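Local coordinates for protein flagellin hook IN motif family (Aeromonas hydrophila subsp. hydrophila, PDB 6XI1) that probably forms part of the long extending region of a calcium-binding RTX adhesin, a string of tandem beta-sandwich repeats that carries the adhesive parts toward their target, at residues K104-T109 with I122-V127. Sequence-based numbering, arbitrary orientation.
Sequences KVETFT and ITITGV. With CA (calcium ion), chain L.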
# COMPACT_ATOMS: atom_id res chain seq x y z
N LYS A 104 0.51 61.41 -9.56
CA LYS A 104 1.53 62.12 -10.37
C LYS A 104 0.98 63.51 -10.70
O LYS A 104 -0.13 63.59 -11.27
CB LYS A 104 1.85 61.35 -11.64
CG LYS A 104 2.95 61.94 -12.49
CD LYS A 104 3.12 61.23 -13.78
CE LYS A 104 4.47 61.48 -14.41
NZ LYS A 104 4.65 62.90 -14.75
N VAL A 105 1.72 64.56 -10.36
CA VAL A 105 1.22 65.96 -10.53
C VAL A 105 1.99 66.57 -11.69
O VAL A 105 3.23 66.45 -11.70
CB VAL A 105 1.35 66.77 -9.23
CG1 VAL A 105 1.05 68.24 -9.45
CG2 VAL A 105 0.43 66.20 -8.16
N GLU A 106 1.26 67.10 -12.68
CA GLU A 106 1.85 67.74 -13.87
C GLU A 106 1.30 69.16 -13.95
O GLU A 106 0.11 69.38 -13.62
CB GLU A 106 1.51 66.96 -15.14
CG GLU A 106 1.73 65.47 -15.00
CD GLU A 106 1.65 64.69 -16.30
OE1 GLU A 106 0.91 65.09 -17.23
OE2 GLU A 106 2.36 63.67 -16.39
N THR A 107 2.15 70.09 -14.37
CA THR A 107 1.79 71.53 -14.47
C THR A 107 2.01 72.01 -15.89
O THR A 107 2.92 71.54 -16.54
CB THR A 107 2.60 72.40 -13.51
OG1 THR A 107 3.93 72.23 -13.97
CG2 THR A 107 2.37 72.03 -12.07
N PHE A 108 1.17 72.93 -16.34
CA PHE A 108 1.24 73.51 -17.70
C PHE A 108 1.10 75.02 -17.55
O PHE A 108 0.25 75.49 -16.77
CB PHE A 108 0.21 72.89 -18.63
CG PHE A 108 0.33 71.39 -18.70
CD1 PHE A 108 -0.19 70.59 -17.70
CD2 PHE A 108 1.01 70.80 -19.75
CE1 PHE A 108 -0.05 69.21 -17.76
CE2 PHE A 108 1.14 69.42 -19.82
CZ PHE A 108 0.60 68.63 -18.83
N THR A 109 1.97 75.73 -18.24
CA THR A 109 2.03 77.21 -18.18
C THR A 109 1.32 77.74 -19.41
O THR A 109 1.67 77.32 -20.52
CB THR A 109 3.48 77.70 -18.03
OG1 THR A 109 3.94 77.21 -16.77
CG2 THR A 109 3.56 79.21 -18.07
N ILE A 122 -2.53 69.50 -12.91
CA ILE A 122 -3.30 68.25 -13.17
C ILE A 122 -2.74 67.17 -12.23
O ILE A 122 -1.50 67.02 -12.18
CB ILE A 122 -3.20 67.85 -14.65
CG1 ILE A 122 -3.65 68.96 -15.60
CG2 ILE A 122 -3.97 66.57 -14.91
CD1 ILE A 122 -5.09 69.40 -15.37
N THR A 123 -3.60 66.51 -11.47
CA THR A 123 -3.26 65.31 -10.67
C THR A 123 -3.82 64.06 -11.36
O THR A 123 -5.06 63.98 -11.62
CB THR A 123 -3.77 65.42 -9.24
OG1 THR A 123 -3.25 66.65 -8.70
CG2 THR A 123 -3.35 64.23 -8.40
N ILE A 124 -2.94 63.08 -11.60
CA ILE A 124 -3.27 61.74 -12.12
C ILE A 124 -3.23 60.80 -10.92
O ILE A 124 -2.23 60.83 -10.21
CB ILE A 124 -2.28 61.28 -13.20
CG1 ILE A 124 -2.07 62.32 -14.29
CG2 ILE A 124 -2.73 59.96 -13.78
CD1 ILE A 124 -0.80 62.10 -15.05
N THR A 125 -4.28 60.02 -10.69
CA THR A 125 -4.35 59.04 -9.57
C THR A 125 -4.36 57.62 -10.14
O THR A 125 -5.12 57.36 -11.06
CB THR A 125 -5.51 59.29 -8.60
OG1 THR A 125 -5.33 60.60 -8.07
CG2 THR A 125 -5.54 58.31 -7.45
N GLY A 126 -3.51 56.74 -9.61
CA GLY A 126 -3.39 55.36 -10.07
C GLY A 126 -4.46 54.47 -9.46
O GLY A 126 -5.01 54.82 -8.40
N VAL A 127 -4.72 53.35 -10.12
CA VAL A 127 -5.52 52.23 -9.57
C VAL A 127 -4.70 50.95 -9.65
O VAL A 127 -3.81 50.82 -10.53
CB VAL A 127 -6.87 52.09 -10.30
CG1 VAL A 127 -7.75 53.32 -10.15
CG2 VAL A 127 -6.66 51.76 -11.76
CA CA L . -2.06 50.88 -12.14
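Glu-106 and Ile-122 face each other in the antiparallel hairpin of strands 103-111 and 117-125, the last two of one beta-sandwich repeat, with Ile-122 N donating to Glu-106 O at 2.7 Å and Glu-106 N returning a bond to Ile-122 O. A second reciprocal pair joins Lys-104 to Ile-124. Between them, Val-105 and Thr-123 form a non-hydrogen-bonded pair, where Val-105 CG2 meets Thr-123 OG1 at 3.7 Å on the more open face.

On the buried face, Ile-124 reaches out from the strand. Its CB lies 3.7 Å from Lys-104 O, and CG1, anti to its own carbonyl carbon (chi1 -50°), stays beside that same oxygen. From there the chain extends (chi2 160°), laying CD1 over the face of the Glu-106 carboxylate, 3.8 Å from CD and from OE2, and 4.2 Å from Lys-104 CD. The carboxylate is itself well satisfied: Lys-104 NZ reaches the anti lone pair of OE2 at 2.9 Å in a salt bridge, Leu-75 N also bonds OE2, and Tyr-88 OH and Gly-76 N bond OE1. Lys-104 NZ also bonds Gly-73 O.

Past Gly-126, Val-127 O binds a calcium ion at 2.4 Å, with Glu-37, Gln-96 and Leu-98 of this repeat and Asp-129 and Asp-162 of the next, consistent with calcium bracing the joint. The paired lysine, two backbone N-H groups and the Tyr-88 hydroxyl probably favour an ionised Glu-106 despite its burial against isoleucine.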